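Local coordinates for DNA/pantothenate metabolism flavoprotein (Streptomyces sparsogenes DSM 40356, PDB 7CFU) that binds FMN between its subunits and, as an FMN-dependent cysteine decarboxylase, probably decarboxylates a peptide cysteine oxidatively during biosynthesis of a natural product, at residues N41-G46 against S189-A194; E132-I137 against L195-A200; Q60-M65 against P78-E83. One frame throughout, in Å; residues are numbered along the deposited sequence.

Interactions 1 and 2 use successive turns of one element, helix 187-199, on a face of the parallel sheet; they touch through residues such as Ala194 and Val136, their centres 11 Å apart. Interaction 3 lies on the other side of the chain's centre, its own centre about 23 and 24 Å from theirs. Interaction 1 is partly buried and apolar, Trp43 and Leu44 meeting Ile191. Interaction 2 is a surface contact of a proline ring with a glutamine amide, without a hydrogen bond. Interaction 3, also partly buried, is the charged one: Arg62 pairs with Asp81, while residues of the same two segments reach separate flavins between subunits.

Interaction 1 (N41-G46 against S189-A194); sequences NAWLRG and SAISTA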
loop_
_atom_site.group_PDB
_atom_site.type_symbol
_atom_site.label_atom_id
_atom_site.label_comp_id
_atom_site.label_asym_id
_atom_site.label_seq_id
_atom_site.Cartn_x
_atom_site.Cartn_y
_atom_site.Cartn_z
ATOM N N ASN A 41 37.099 5.646 -0.409
ATOM C CA ASN A 41 37.041 5.159 -1.781
ATOM C C ASN A 41 38.016 5.914 -2.675
ATOM O O ASN A 41 38.722 5.305 -3.486
ATOM C CB ASN A 41 35.611 5.267 -2.308
ATOM C CG ASN A 41 35.469 4.721 -3.708
ATOM O OD1 ASN A 41 35.628 3.520 -3.931
ATOM N ND2 ASN A 41 35.139 5.589 -4.656
ATOM N N ALA A 42 38.096 7.239 -2.513
ATOM C CA ALA A 42 39.050 8.035 -3.282
ATOM C C ALA A 42 40.488 7.639 -2.962
ATOM O O ALA A 42 41.335 7.580 -3.861
ATOM C CB ALA A 42 38.834 9.523 -3.010
ATOM N N TRP A 43 40.787 7.378 -1.685
ATOM C CA TRP A 43 42.124 6.917 -1.314
ATOM C C TRP A 43 42.440 5.572 -1.952
ATOM O O TRP A 43 43.556 5.354 -2.438
ATOM C CB TRP A 43 42.256 6.818 0.205
ATOM C CG TRP A 43 43.532 6.156 0.645
ATOM C CD1 TRP A 43 44.779 6.708 0.647
ATOM C CD2 TRP A 43 43.687 4.815 1.132
ATOM N NE1 TRP A 43 45.699 5.800 1.115
ATOM C CE2 TRP A 43 45.056 4.629 1.415
ATOM C CE3 TRP A 43 42.803 3.757 1.360
ATOM C CZ2 TRP A 43 45.560 3.429 1.917
ATOM C CZ3 TRP A 43 43.308 2.564 1.859
ATOM C CH2 TRP A 43 44.674 2.410 2.129
ATOM N N LEU A 44 41.471 4.654 -1.949
ATOM C CA LEU A 44 41.691 3.336 -2.529
ATOM C C LEU A 44 41.943 3.429 -4.028
ATOM O O LEU A 44 42.791 2.711 -4.570
ATOM C CB LEU A 44 40.492 2.432 -2.237
ATOM C CG LEU A 44 40.384 1.868 -0.819
ATOM C CD1 LEU A 44 38.982 1.321 -0.550
ATOM C CD2 LEU A 44 41.427 0.793 -0.607
ATOM N N ARG A 45 41.214 4.301 -4.720
ATOM C CA ARG A 45 41.356 4.387 -6.169
ATOM C C ARG A 45 42.507 5.302 -6.579
ATOM O O ARG A 45 43.352 4.915 -7.394
ATOM C CB ARG A 45 40.047 4.861 -6.790
ATOM C CG ARG A 45 38.956 3.835 -6.690
ATOM C CD ARG A 45 37.722 4.252 -7.449
ATOM N NE ARG A 45 36.768 3.154 -7.475
ATOM C CZ ARG A 45 36.802 2.181 -8.378
ATOM N NH1 ARG A 45 37.739 2.187 -9.320
ATOM N NH2 ARG A 45 35.908 1.201 -8.338
ATOM N N GLY A 46 42.561 6.514 -6.014
ATOM C CA GLY A 46 43.503 7.520 -6.475
ATOM C C GLY A 46 44.899 7.411 -5.903
ATOM O O GLY A 46 45.834 7.970 -6.484
ATOM N N SER A 189 47.506 1.285 6.748
ATOM C CA SER A 189 48.576 0.296 6.819
ATOM C C SER A 189 48.024 -1.125 6.741
ATOM O O SER A 189 48.579 -1.981 6.037
ATOM C CB SER A 189 49.370 0.497 8.110
ATOM O OG SER A 189 50.323 -0.534 8.298
ATOM N N ALA A 190 46.929 -1.396 7.457
ATOM C CA ALA A 190 46.354 -2.739 7.455
ATOM C C ALA A 190 45.809 -3.116 6.084
ATOM O O ALA A 190 45.999 -4.247 5.626
ATOM C CB ALA A 190 45.253 -2.838 8.510
ATOM N N ILE A 191 45.132 -2.184 5.409
ATOM C CA ILE A 191 44.562 -2.499 4.102
ATOM C C ILE A 191 45.665 -2.700 3.070
ATOM O O ILE A 191 45.603 -3.633 2.260
ATOM C CB ILE A 191 43.557 -1.413 3.675
ATOM C CG1 ILE A 191 42.313 -1.461 4.568
ATOM C CG2 ILE A 191 43.178 -1.575 2.219
ATOM C CD1 ILE A 191 41.272 -0.410 4.227
ATOM N N SER A 192 46.680 -1.825 3.070
ATOM C CA SER A 192 47.809 -1.981 2.154
ATOM C C SER A 192 48.456 -3.352 2.317
ATOM O O SER A 192 48.758 -4.033 1.330
ATOM C CB SER A 192 48.844 -0.881 2.398
ATOM O OG SER A 192 48.288 0.410 2.213
ATOM N N THR A 193 48.673 -3.770 3.566
ATOM C CA THR A 193 49.220 -5.096 3.837
ATOM C C THR A 193 48.346 -6.187 3.226
ATOM O O THR A 193 48.847 -7.123 2.586
ATOM C CB THR A 193 49.352 -5.290 5.350
ATOM O OG1 THR A 193 50.211 -4.278 5.886
ATOM C CG2 THR A 193 49.903 -6.665 5.679
ATOM N N ALA A 194 47.026 -6.076 3.414
ATOM C CA ALA A 194 46.100 -7.072 2.877
ATOM C C ALA A 194 46.113 -7.086 1.352
ATOM O O ALA A 194 46.074 -8.157 0.739
ATOM C CB ALA A 194 44.687 -6.805 3.398
#
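Helix 37-48 and helix 187-199 meet here in a sparse, mainly apolar side-chain contact on one face of the parallel sheet of this flavodoxin-like (Rossmann-like) fold. The short segments 41-46 and 189-194 run in broadly the same direction, at 40°, but their axes come no closer than 12.4 Å. Long side chains therefore have to span the gap, and just 146 Å² is buried between the two. Trp43 makes the longest reach. Its CG stands anti to the backbone N (chi1 171°), which sends the six-membered part of the indole out toward the other helix. That ring presents its edge: CZ3 lies 4.2 Å from Ile191 CG2, and CZ2 lies 4.1 Å from Ser192 OG, both partners sitting near the ring plane. Trp43 and Ile191 pass alongside each other with their side chains running in opposite senses. The Ser192 hydroxyl is not bonded to the indole; its hydrogen bond goes back to Gln188 O, one turn earlier in its own helix, so the oxygen is satisfied where it meets the ring. Leu44 comes in on the sheet side of the tryptophan through a single branch, CD2, which approaches Ile191 CG2 to 4.1 Å, the two side chains crossing at about a right angle. One methyl, Ile191 CG2, is thus shared by both residues of helix 37-48. The isoleucine and the leucine are buried, whereas Trp43 and Ser192 remain partly exposed, so the contact grows more open away from the sheet. Below it lie the central strands: Leu44 rests on Leu24 and Trp26 of strand 23-28 and on Ile53 of strand 52-57, while Ile191 rests on Val103 and Leu105 of strand 101-107, placing the two helices side by side over neighbouring strands.

Interaction 2 (E132-I137 against L195-A200); sequences ECPTVI and LIQAAA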
loop_
_atom_site.group_PDB
_atom_site.type_symbol
_atom_site.label_atom_id
_atom_site.label_comp_id
_atom_site.label_asym_id
_atom_site.label_seq_id
_atom_site.Cartn_x
_atom_site.Cartn_y
_atom_site.Cartn_z
ATOM N N GLU A 132 37.282 -16.427 1.821
ATOM C CA GLU A 132 38.546 -17.070 2.192
ATOM C C GLU A 132 39.679 -16.199 1.651
ATOM O O GLU A 132 40.319 -16.527 0.651
ATOM C CB GLU A 132 38.626 -18.497 1.658
ATOM C CG GLU A 132 37.866 -19.480 2.505
ATOM C CD GLU A 132 37.993 -20.908 2.017
ATOM O OE1 GLU A 132 38.016 -21.128 0.784
ATOM O OE2 GLU A 132 38.054 -21.810 2.878
ATOM N N CYS A 133 39.948 -15.093 2.329
ATOM C CA CYS A 133 40.910 -14.121 1.835
ATOM C C CYS A 133 41.383 -13.275 3.010
ATOM O O CYS A 133 40.762 -13.300 4.079
ATOM C CB CYS A 133 40.280 -13.245 0.743
ATOM S SG CYS A 133 38.891 -12.259 1.337
ATOM N N PRO A 134 42.490 -12.544 2.859
ATOM C CA PRO A 134 42.889 -11.597 3.912
ATOM C C PRO A 134 41.751 -10.633 4.223
ATOM O O PRO A 134 41.148 -10.043 3.320
ATOM C CB PRO A 134 44.089 -10.865 3.300
ATOM C CG PRO A 134 44.652 -11.824 2.297
ATOM C CD PRO A 134 43.470 -12.592 1.755
ATOM N N THR A 135 41.475 -10.455 5.514
ATOM C CA THR A 135 40.329 -9.677 5.967
ATOM C C THR A 135 40.759 -8.651 7.005
ATOM O O THR A 135 41.422 -8.995 7.990
ATOM C CB THR A 135 39.246 -10.596 6.549
ATOM O OG1 THR A 135 38.864 -11.562 5.560
ATOM C CG2 THR A 135 38.013 -9.790 6.962
ATOM N N VAL A 136 40.349 -7.405 6.796
ATOM C CA VAL A 136 40.604 -6.304 7.715
ATOM C C VAL A 136 39.269 -5.800 8.250
ATOM O O VAL A 136 38.364 -5.487 7.469
ATOM C CB VAL A 136 41.371 -5.166 7.018
ATOM C CG1 VAL A 136 41.526 -3.974 7.952
ATOM C CG2 VAL A 136 42.729 -5.669 6.496
ATOM N N ILE A 137 39.162 -5.694 9.575
ATOM C CA ILE A 137 37.965 -5.207 10.259
ATOM C C ILE A 137 38.345 -3.945 11.019
ATOM O O ILE A 137 39.248 -3.972 11.869
ATOM C CB ILE A 137 37.382 -6.272 11.209
ATOM C CG1 ILE A 137 37.046 -7.547 10.439
ATOM C CG2 ILE A 137 36.192 -5.750 11.989
ATOM C CD1 ILE A 137 36.683 -8.709 11.336
ATOM N N LEU A 195 46.138 -5.908 0.720
ATOM C CA LEU A 195 46.170 -5.857 -0.742
ATOM C C LEU A 195 47.448 -6.475 -1.296
ATOM O O LEU A 195 47.417 -7.168 -2.320
ATOM C CB LEU A 195 46.014 -4.413 -1.219
ATOM C CG LEU A 195 44.649 -3.809 -0.886
ATOM C CD1 LEU A 195 44.630 -2.317 -1.111
ATOM C CD2 LEU A 195 43.570 -4.488 -1.718
ATOM N N ILE A 196 48.583 -6.221 -0.644
ATOM C CA ILE A 196 49.850 -6.788 -1.102
ATOM C C ILE A 196 49.883 -8.285 -0.845
ATOM O O ILE A 196 50.308 -9.070 -1.704
ATOM C CB ILE A 196 51.029 -6.060 -0.430
ATOM C CG1 ILE A 196 51.206 -4.683 -1.070
ATOM C CG2 ILE A 196 52.301 -6.885 -0.548
ATOM C CD1 ILE A 196 51.752 -3.649 -0.149
ATOM N N GLN A 197 49.425 -8.704 0.337
ATOM C CA GLN A 197 49.325 -10.126 0.639
ATOM C C GLN A 197 48.461 -10.853 -0.386
ATOM O O GLN A 197 48.799 -11.961 -0.818
ATOM C CB GLN A 197 48.776 -10.294 2.056
ATOM C CG GLN A 197 48.549 -11.711 2.516
ATOM C CD GLN A 197 47.965 -11.759 3.918
ATOM O OE1 GLN A 197 47.673 -10.726 4.521
ATOM N NE2 GLN A 197 47.760 -12.963 4.427
ATOM N N ALA A 198 47.353 -10.242 -0.807
ATOM C CA ALA A 198 46.518 -10.869 -1.827
ATOM C C ALA A 198 47.216 -10.874 -3.181
ATOM O O ALA A 198 47.116 -11.848 -3.936
ATOM C CB ALA A 198 45.171 -10.159 -1.926
ATOM N N ALA A 199 47.895 -9.775 -3.521
ATOM C CA ALA A 199 48.643 -9.733 -4.771
ATOM C C ALA A 199 49.722 -10.810 -4.805
ATOM O O ALA A 199 50.000 -11.377 -5.867
ATOM C CB ALA A 199 49.254 -8.345 -4.967
ATOM N N ALA A 200 50.318 -11.122 -3.658
ATOM C CA ALA A 200 51.302 -12.192 -3.568
ATOM C C ALA A 200 50.633 -13.563 -3.612
ATOM O O ALA A 200 50.140 -13.991 -4.656
ATOM C CB ALA A 200 52.127 -12.045 -2.288
#
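Pro134 sets the CB-CG edge of its ring on one face of the Gln197 amide where a strand of the flavodoxin-like (Rossmann-like) sheet begins and the last helix of the modelled chain nears its end. Strand 135-139 starts just after the proline, and helix 187-199 passes over it, with the alpha carbons of Pro134 and Ala198 the nearest pair at 6.8 Å. The conformation of Gln197 makes the contact. With chi1 at 177° CG points away from the backbone N, the chain continues fully extended, and the amide is turned to lie nearly in the plane of that zigzag, with OE1 on the same side as CB (chi3 3°). The side chain is in effect a flat strip, and its broad side faces the proline. Pro134 CG stands almost directly above Gln197 CD, at 3.7 Å, while Pro134 CB stands above Gln197 OE1, at 3.8 Å. The proline edge therefore lies over the C=O half of the amide. No hydrogen bond joins the segments, and the packing is by van der Waals contact alone, at the protein surface: Gln197 is exposed and Pro134 partly so. Toward the interior the ring meets smaller neighbours, with Ala198 N at 4.4 Å from Pro134 CG and the methyl of Ala194 packing on the proline from the preceding turn of the helix. The contact thus joins the C-terminal part of the helix to the residue just before the strand, Pro134, which also makes a backbone bond to Leu102 of strand 101-107. Next to the proline in sequence, Thr135 OG1 donates to Cys133 O at 3.0 Å, from 41° above the carbonyl plane.

Interaction 3 (Q60-M65 against P78-E83); sequences QARALM and PVTDWE. With FMN (flavin mononucleotide), chain Y; FMN (flavin mononucleotide), chain B.
The closely packed side of this contact is Arg62 against Thr80. A chi1 of -176° swings the arginine chain out from helix 59-65, and a bend at chi3 (56°) turns the guanidinium across the loop 78-83. The Thr80 methyl CG2 sits over the centre of one guanidinium face, 3.7 Å from Arg62 CZ; the threonine itself is buried. The other side, where Arg62 and Asp81 are partly open to solvent, is held by a short salt bridge. There Arg62 NH1 donates to Asp81 OD2 at 2.8 Å, the oxygen near the guanidinium plane, but the donor stands above the carboxylate plane and the two flat groups are 53° apart. One N-H to one oxygen is the whole bond, not a two-pronged pairing. Replacing Arg62 by an alanine would probably leave the Asp81 carboxylate without its mate here and open a gap beside the Thr80 methyl.

Both segments also reach flavins, but different ones. Gln60 NE2 donates to the ribityl O2' of one FMN at 2.9 Å, and Leu64 CD1 packs on that flavin's dimethylbenzene ring, 4.0 Å from its C7. Trp82 sets one face toward C9 of a second FMN, its CZ2 3.6 Å from C3' of that flavin. Most of the other hydrogen bonds of the second FMN are made with another subunit, and Glu83 makes a salt bridge to Arg68 of a neighbouring subunit. Flavin sites shared between subunits, here in a twelve-chain assembly, are consistent with the homo-oligomeric flavin-containing cysteine decarboxylase family.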
loop_
_atom_site.group_PDB
_atom_site.type_symbol
_atom_site.label_atom_id
_atom_site.label_comp_id
_atom_site.label_asym_id
_atom_site.label_seq_id
_atom_site.Cartn_x
_atom_site.Cartn_y
_atom_site.Cartn_z
ATOM N N GLN A 60 21.124 -1.479 8.198
ATOM C CA GLN A 60 21.262 -0.246 8.965
ATOM C C GLN A 60 22.135 0.774 8.242
ATOM O O GLN A 60 21.806 1.966 8.207
ATOM C CB GLN A 60 21.830 -0.556 10.361
ATOM C CG GLN A 60 22.114 0.674 11.194
ATOM C CD GLN A 60 20.865 1.258 11.838
ATOM O OE1 GLN A 60 19.760 1.136 11.303
ATOM N NE2 GLN A 60 21.033 1.880 13.004
ATOM N N ALA A 61 23.251 0.333 7.658
ATOM C CA ALA A 61 24.072 1.253 6.872
ATOM C C ALA A 61 23.259 1.870 5.740
ATOM O O ALA A 61 23.307 3.086 5.509
ATOM C CB ALA A 61 25.297 0.527 6.314
ATOM N N ARG A 62 22.484 1.043 5.037
ATOM C CA ARG A 62 21.658 1.557 3.953
ATOM C C ARG A 62 20.643 2.576 4.457
ATOM O O ARG A 62 20.461 3.637 3.842
ATOM C CB ARG A 62 20.953 0.404 3.238
ATOM C CG ARG A 62 20.140 0.848 2.017
ATOM C CD ARG A 62 19.429 -0.320 1.371
ATOM N NE ARG A 62 18.576 -1.005 2.337
ATOM C CZ ARG A 62 17.886 -2.116 2.085
ATOM N NH1 ARG A 62 17.932 -2.678 0.884
ATOM N NH2 ARG A 62 17.141 -2.659 3.042
ATOM N N ALA A 63 20.001 2.300 5.596
ATOM C CA ALA A 63 18.958 3.202 6.082
ATOM C C ALA A 63 19.524 4.548 6.517
ATOM O O ALA A 63 18.851 5.575 6.385
ATOM C CB ALA A 63 18.199 2.551 7.236
ATOM N N LEU A 64 20.765 4.569 6.990
ATOM C CA LEU A 64 21.391 5.804 7.433
ATOM C C LEU A 64 21.992 6.557 6.260
ATOM O O LEU A 64 21.784 7.766 6.118
ATOM C CB LEU A 64 22.480 5.500 8.469
ATOM C CG LEU A 64 22.005 4.864 9.772
ATOM C CD1 LEU A 64 23.183 4.632 10.692
ATOM C CD2 LEU A 64 20.982 5.784 10.425
ATOM N N MET A 65 22.750 5.854 5.418
ATOM C CA MET A 65 23.544 6.498 4.383
ATOM C C MET A 65 22.835 6.607 3.029
ATOM O O MET A 65 23.161 7.507 2.249
ATOM C CB MET A 65 24.855 5.735 4.202
ATOM C CG MET A 65 25.872 5.984 5.313
ATOM S SD MET A 65 26.404 7.700 5.514
ATOM C CE MET A 65 27.001 8.071 3.856
ATOM N N PRO A 78 25.685 -1.143 -4.309
ATOM C CA PRO A 78 25.980 -2.017 -3.169
ATOM C C PRO A 78 24.941 -3.123 -3.057
ATOM O O PRO A 78 23.773 -2.953 -3.408
ATOM C CB PRO A 78 25.929 -1.071 -1.962
ATOM C CG PRO A 78 25.068 0.068 -2.409
ATOM C CD PRO A 78 25.319 0.222 -3.888
ATOM N N VAL A 79 25.384 -4.275 -2.586
ATOM C CA VAL A 79 24.490 -5.388 -2.298
ATOM C C VAL A 79 24.010 -5.269 -0.856
ATOM O O VAL A 79 24.824 -5.142 0.066
ATOM C CB VAL A 79 25.205 -6.730 -2.529
ATOM C CG1 VAL A 79 24.345 -7.891 -2.050
ATOM C CG2 VAL A 79 25.576 -6.877 -4.005
ATOM N N THR A 80 22.691 -5.312 -0.651
ATOM C CA THR A 80 22.165 -5.368 0.712
ATOM C C THR A 80 21.229 -6.550 0.906
ATOM O O THR A 80 21.318 -7.261 1.909
ATOM C CB THR A 80 21.433 -4.074 1.088
ATOM O OG1 THR A 80 22.333 -2.971 0.993
ATOM C CG2 THR A 80 20.912 -4.162 2.521
ATOM N N ASP A 81 20.304 -6.750 -0.017
ATOM C CA ASP A 81 19.373 -7.862 0.063
ATOM C C ASP A 81 19.809 -8.987 -0.867
ATOM O O ASP A 81 20.508 -8.766 -1.858
ATOM C CB ASP A 81 17.957 -7.398 -0.264
ATOM C CG ASP A 81 17.397 -6.476 0.802
ATOM O OD1 ASP A 81 17.330 -6.903 1.972
ATOM O OD2 ASP A 81 17.068 -5.317 0.483
ATOM N N TRP A 82 19.399 -10.204 -0.516
ATOM C CA TRP A 82 19.686 -11.371 -1.343
ATOM C C TRP A 82 19.229 -11.175 -2.786
ATOM O O TRP A 82 19.875 -11.677 -3.714
ATOM C CB TRP A 82 19.031 -12.597 -0.721
ATOM C CG TRP A 82 19.523 -12.840 0.669
ATOM C CD1 TRP A 82 18.896 -12.502 1.836
ATOM C CD2 TRP A 82 20.770 -13.428 1.040
ATOM N NE1 TRP A 82 19.666 -12.867 2.914
ATOM C CE2 TRP A 82 20.826 -13.433 2.453
ATOM C CE3 TRP A 82 21.842 -13.964 0.317
ATOM C CZ2 TRP A 82 21.911 -13.956 3.154
ATOM C CZ3 TRP A 82 22.921 -14.479 1.014
ATOM C CH2 TRP A 82 22.947 -14.476 2.420
ATOM N N GLU A 83 18.136 -10.436 -2.997
ATOM C CA GLU A 83 17.626 -10.195 -4.342
ATOM C C GLU A 83 18.608 -9.421 -5.215
ATOM O O GLU A 83 18.430 -9.385 -6.439
ATOM C CB GLU A 83 16.288 -9.447 -4.281
ATOM C CG GLU A 83 15.132 -10.233 -3.660
ATOM C CD GLU A 83 15.080 -10.170 -2.130
ATOM O OE1 GLU A 83 16.121 -9.919 -1.483
ATOM O OE2 GLU A 83 13.979 -10.372 -1.576
HETATM N N1 FMN Y . 27.029 1.329 16.511
HETATM C C2 FMN Y . 28.380 1.116 16.643
HETATM O O2 FMN Y . 28.770 0.055 17.106
HETATM N N3 FMN Y . 29.286 2.076 16.243
HETATM C C4 FMN Y . 28.833 3.271 15.722
HETATM O O4 FMN Y . 29.642 4.131 15.376
HETATM C C4A FMN Y . 27.467 3.495 15.601
HETATM N N5 FMN Y . 26.997 4.678 15.075
HETATM C C5A FMN Y . 25.640 4.883 14.935
HETATM C C6 FMN Y . 25.186 6.080 14.407
HETATM C C7 FMN Y . 23.823 6.296 14.264
HETATM C C7M FMN Y . 23.330 7.597 13.684
HETATM C C8 FMN Y . 22.915 5.321 14.663
HETATM C C8M FMN Y . 21.436 5.583 14.508
HETATM C C9 FMN Y . 23.370 4.118 15.200
HETATM C C9A FMN Y . 24.737 3.902 15.337
HETATM N N10 FMN Y . 25.216 2.719 15.877
HETATM C C10 FMN Y . 26.570 2.513 15.993
HETATM C "C1'" FMN Y . 24.277 1.640 16.307
HETATM C "C2'" FMN Y . 24.171 0.626 15.179
HETATM O "O2'" FMN Y . 23.736 1.268 13.989
HETATM C "C3'" FMN Y . 23.249 -0.513 15.613
HETATM O "O3'" FMN Y . 23.892 -1.278 16.611
HETATM C "C4'" FMN Y . 22.799 -1.398 14.440
HETATM O "O4'" FMN Y . 21.919 -2.402 14.915
HETATM C "C5'" FMN Y . 23.984 -2.052 13.752
HETATM O "O5'" FMN Y . 23.544 -2.665 12.555
HETATM P P FMN Y . 24.580 -3.408 11.582
HETATM O O1P FMN Y . 23.887 -4.590 10.947
HETATM O O2P FMN Y . 25.074 -2.396 10.605
HETATM O O3P FMN Y . 25.774 -3.952 12.342
HETATM N N1 FMN B . 23.445 -20.502 4.278
HETATM C C2 FMN B . 23.921 -21.683 4.800
HETATM O O2 FMN B . 24.490 -21.675 5.893
HETATM N N3 FMN B . 23.757 -22.868 4.095
HETATM C C4 FMN B . 23.123 -22.878 2.861
HETATM O O4 FMN B . 22.988 -23.935 2.227
HETATM C C4A FMN B . 22.639 -21.685 2.336
HETATM N N5 FMN B . 21.995 -21.672 1.110
HETATM C C5A FMN B . 21.509 -20.488 0.599
HETATM C C6 FMN B . 20.860 -20.486 -0.628
HETATM C C7 FMN B . 20.371 -19.292 -1.151
HETATM C C7M FMN B . 19.670 -19.284 -2.486
HETATM C C8 FMN B . 20.525 -18.104 -0.444
HETATM C C8M FMN B . 19.989 -16.830 -1.035
HETATM C C9 FMN B . 21.183 -18.103 0.792
HETATM C C9A FMN B . 21.671 -19.301 1.317
HETATM N N10 FMN B . 22.328 -19.325 2.542
HETATM C C10 FMN B . 22.804 -20.502 3.052
HETATM C "C1'" FMN B . 22.510 -18.072 3.344
HETATM C "C2'" FMN B . 21.383 -18.032 4.367
HETATM O "O2'" FMN B . 20.135 -17.997 3.684
HETATM C "C3'" FMN B . 21.576 -16.815 5.274
HETATM O "O3'" FMN B . 22.692 -17.008 6.117
HETATM C "C4'" FMN B . 20.329 -16.531 6.104
HETATM O "O4'" FMN B . 20.531 -15.371 6.891
HETATM C "C5'" FMN B . 19.992 -17.693 7.021
HETATM O "O5'" FMN B . 18.708 -17.414 7.533
HETATM P P FMN B . 17.984 -18.412 8.556
HETATM O O1P FMN B . 17.128 -17.610 9.526
HETATM O O2P FMN B . 17.128 -19.362 7.744
HETATM O O3P FMN B . 19.033 -19.208 9.304
#